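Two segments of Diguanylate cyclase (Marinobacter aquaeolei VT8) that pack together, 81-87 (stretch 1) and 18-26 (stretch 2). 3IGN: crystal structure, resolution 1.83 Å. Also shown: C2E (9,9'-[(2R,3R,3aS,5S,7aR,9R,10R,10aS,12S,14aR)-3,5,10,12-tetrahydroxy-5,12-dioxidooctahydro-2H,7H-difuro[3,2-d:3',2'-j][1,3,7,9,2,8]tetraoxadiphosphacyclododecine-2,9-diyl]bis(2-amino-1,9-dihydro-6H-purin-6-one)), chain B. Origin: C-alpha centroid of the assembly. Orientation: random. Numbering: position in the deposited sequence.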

# COMPACT_ATOMS: atom_id res chain seq x y z
N ASP A 81 4.48 11.17 3.94
CA ASP A 81 3.61 9.98 3.89
C ASP A 81 4.54 8.84 4.32
O ASP A 81 5.75 8.94 4.14
CB ASP A 81 3.11 9.70 2.47
CG ASP A 81 2.16 10.76 1.94
OD1 ASP A 81 1.36 11.32 2.73
OD2 ASP A 81 2.19 11.03 0.72
N SER A 82 3.99 7.76 4.85
CA SER A 82 4.83 6.64 5.28
C SER A 82 4.40 5.32 4.67
O SER A 82 3.32 4.81 4.95
CB SER A 82 4.81 6.54 6.81
OG SER A 82 5.33 7.72 7.40
N ALA A 83 5.26 4.77 3.81
CA ALA A 83 4.97 3.50 3.16
C ALA A 83 5.67 2.33 3.82
O ALA A 83 6.79 2.47 4.33
CB ALA A 83 5.36 3.58 1.69
N GLY A 84 5.02 1.17 3.82
CA GLY A 84 5.63 0.01 4.43
C GLY A 84 5.25 -1.25 3.68
O GLY A 84 4.25 -1.28 2.97
N ARG A 85 6.08 -2.28 3.79
CA ARG A 85 5.76 -3.54 3.14
C ARG A 85 5.11 -4.34 4.26
O ARG A 85 5.78 -4.79 5.19
CB ARG A 85 7.00 -4.27 2.64
CG ARG A 85 6.63 -5.48 1.82
CD ARG A 85 7.80 -6.43 1.71
NE ARG A 85 7.51 -7.55 0.82
CZ ARG A 85 8.34 -8.57 0.63
NH1 ARG A 85 9.51 -8.60 1.27
NH2 ARG A 85 8.02 -9.55 -0.21
N TYR A 86 3.81 -4.50 4.15
CA TYR A 86 3.05 -5.19 5.17
C TYR A 86 3.21 -6.72 5.14
O TYR A 86 3.35 -7.36 6.17
CB TYR A 86 1.60 -4.79 5.03
CG TYR A 86 0.73 -5.36 6.10
CD1 TYR A 86 0.77 -4.88 7.40
CD2 TYR A 86 -0.13 -6.41 5.80
CE1 TYR A 86 -0.03 -5.44 8.39
CE2 TYR A 86 -0.93 -6.97 6.78
CZ TYR A 86 -0.88 -6.48 8.06
OH TYR A 86 -1.68 -7.05 9.01
N GLY A 87 3.18 -7.29 3.94
CA GLY A 87 3.33 -8.73 3.81
C GLY A 87 4.06 -9.06 2.53
O GLY A 87 4.80 -8.24 2.01
P1 C2E B . -3.33 17.28 -7.60
O2P C2E B . -2.15 16.19 -7.71
O1P C2E B . -4.39 16.95 -8.58
O5' C2E B . -3.96 17.32 -6.15
C5' C2E B . -4.07 16.19 -5.38
C4' C2E B . -4.65 16.47 -3.99
O4' C2E B . -4.66 15.18 -3.37
C3' C2E B . -3.72 17.39 -3.16
O3' C2E B . -4.27 18.64 -2.68
C2' C2E B . -3.19 16.51 -2.05
O2' C2E B . -3.48 17.07 -0.77
C1' C2E B . -3.74 15.11 -2.27
N9 C2E B . -2.51 14.37 -2.64
C8 C2E B . -2.01 14.17 -3.92
N7 C2E B . -0.91 13.52 -3.90
C5 C2E B . -0.60 13.24 -2.62
C6 C2E B . 0.47 12.56 -1.99
O6 C2E B . 1.38 12.08 -2.65
N1 C2E B . 0.46 12.46 -0.62
C2 C2E B . -0.57 12.99 0.13
N2 C2E B . -0.55 12.87 1.49
N3 C2E B . -1.57 13.63 -0.45
C4 C2E B . -1.63 13.77 -1.80
P11 C2E B . -3.13 19.78 -2.77
O21 C2E B . -1.81 19.39 -1.91
O11 C2E B . -3.66 21.07 -2.27
O5A C2E B . -2.79 19.86 -4.32
C5A C2E B . -1.76 20.61 -4.84
C4A C2E B . -1.71 20.52 -6.37
O4A C2E B . -0.50 21.19 -6.74
C3A C2E B . -1.68 19.08 -6.92
O3A C2E B . -2.71 18.75 -7.82
C2A C2E B . -0.32 18.91 -7.52
O2A C2E B . -0.38 18.51 -8.90
C1A C2E B . 0.44 20.21 -7.31
N91 C2E B . 1.46 19.73 -6.35
C81 C2E B . 1.44 19.84 -4.97
N71 C2E B . 2.48 19.29 -4.45
C51 C2E B . 3.25 18.78 -5.43
C61 C2E B . 4.48 18.06 -5.46
O61 C2E B . 5.07 17.80 -4.43
N11 C2E B . 4.99 17.68 -6.67
C21 C2E B . 4.32 17.98 -7.84
N21 C2E B . 4.86 17.58 -9.04
N31 C2E B . 3.17 18.64 -7.83
C41 C2E B . 2.60 19.05 -6.66
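Stretch 2, residues 18-26: NRGTWENLV

The indole of Trp22 lies against bare backbone at Gly84: Gly84 CA stands 4.1 Å from the centroid of the five-membered ring, over its face, in a CH-pi contact. The absence of a side chain makes this possible, since a CB at Gly84 would come within 2.5 Å of Trp22 CG. The same indole is anchored at its edge, where Trp22 NE1 donates a hydrogen bond to Ser82 O (3.0 Å).

Stretch 2 is helical from Arg19 onward and runs against the extended strand 82-85 at 144° between N-to-C directions, with the axes approaching to 7.5 Å. Asn18 caps the helix, its OD1 accepting from Thr21 N at 2.9 Å, and the first turn closes with Trp22 N to Asn18 O, also 2.9 Å. This start of the helix lies near Arg85 and Tyr86, while Leu25, a turn beyond Trp22, reaches back to Ser82 (CD2 to OG, 4.1 Å).

Past the strand, Tyr86 adopts a t rotamer that brings its ring to the helix. Tyr86 CD1 lies 4.2 Å from Trp22 CZ3, and Glu23 OE2 meets the ring edge 3.3 Å from Tyr86 CE1. Glu23 OE2 also forms a salt bridge with Arg19 NE (3.1 Å). A water links Tyr86 OH, Arg19 NH2 and Glu23 OE2; another bridges Arg19 N and Arg85 O.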

# COMPACT_ATOMS: atom_id res chain seq x y z
N ASN A 18 9.45 -1.98 7.53
CA ASN A 18 8.96 -3.34 7.66
C ASN A 18 7.64 -3.28 8.42
O ASN A 18 7.29 -2.25 9.00
CB ASN A 18 9.96 -4.24 8.40
CG ASN A 18 10.41 -3.67 9.72
OD1 ASN A 18 9.61 -3.11 10.47
ND2 ASN A 18 11.69 -3.84 10.03
N ARG A 19 6.89 -4.38 8.40
CA ARG A 19 5.59 -4.43 9.06
C ARG A 19 5.58 -3.90 10.49
O ARG A 19 4.79 -3.02 10.84
CB ARG A 19 5.05 -5.86 9.05
CG ARG A 19 3.69 -6.01 9.70
CD ARG A 19 3.21 -7.44 9.63
NE ARG A 19 1.97 -7.64 10.37
CZ ARG A 19 1.79 -8.60 11.26
NH1 ARG A 19 2.77 -9.45 11.52
NH2 ARG A 19 0.63 -8.72 11.89
N GLY A 20 6.46 -4.44 11.33
CA GLY A 20 6.51 -4.02 12.72
C GLY A 20 6.67 -2.52 12.91
O GLY A 20 5.94 -1.91 13.69
N THR A 21 7.63 -1.93 12.21
CA THR A 21 7.87 -0.50 12.32
C THR A 21 6.72 0.31 11.73
O THR A 21 6.28 1.30 12.32
CB THR A 21 9.16 -0.09 11.60
OG1 THR A 21 10.24 -0.89 12.07
CG2 THR A 21 9.47 1.38 11.88
N TRP A 22 6.24 -0.11 10.57
CA TRP A 22 5.15 0.61 9.93
C TRP A 22 3.93 0.61 10.84
O TRP A 22 3.30 1.65 11.01
CB TRP A 22 4.80 -0.02 8.58
CG TRP A 22 3.77 0.76 7.80
CD1 TRP A 22 3.96 1.95 7.15
CD2 TRP A 22 2.40 0.39 7.60
NE1 TRP A 22 2.78 2.35 6.56
CE2 TRP A 22 1.81 1.41 6.82
CE3 TRP A 22 1.62 -0.69 8.01
CZ2 TRP A 22 0.46 1.37 6.44
CZ3 TRP A 22 0.27 -0.73 7.63
CH2 TRP A 22 -0.29 0.30 6.85
N GLU A 23 3.61 -0.53 11.45
CA GLU A 23 2.45 -0.60 12.35
C GLU A 23 2.62 0.32 13.55
O GLU A 23 1.64 0.90 14.03
CB GLU A 23 2.21 -2.04 12.83
CG GLU A 23 1.36 -2.87 11.86
CD GLU A 23 0.95 -4.22 12.42
OE1 GLU A 23 0.90 -4.37 13.66
OE2 GLU A 23 0.65 -5.13 11.62
N ASN A 24 3.84 0.45 14.05
CA ASN A 24 4.08 1.34 15.18
C ASN A 24 3.74 2.77 14.76
O ASN A 24 3.23 3.56 15.56
CB ASN A 24 5.54 1.25 15.64
CG ASN A 24 5.85 2.21 16.77
OD1 ASN A 24 6.39 3.29 16.54
ND2 ASN A 24 5.50 1.83 17.99
N LEU A 25 4.03 3.11 13.50
CA LEU A 25 3.75 4.44 12.96
C LEU A 25 2.24 4.63 12.76
O LEU A 25 1.70 5.71 12.99
CB LEU A 25 4.48 4.65 11.63
CG LEU A 25 5.79 5.45 11.66
CD1 LEU A 25 6.58 5.14 12.91
CD2 LEU A 25 6.60 5.17 10.41
N VAL A 26 1.57 3.56 12.33
CA VAL A 26 0.11 3.62 12.17
C VAL A 26 -0.52 3.90 13.53
O VAL A 26 -1.42 4.73 13.66
CB VAL A 26 -0.46 2.28 11.64
CG1 VAL A 26 -1.99 2.32 11.64
CG2 VAL A 26 0.04 2.02 10.24
O HOH W 1 -1.65 -6.67 11.55
O HOH W 2 7.68 -6.49 6.72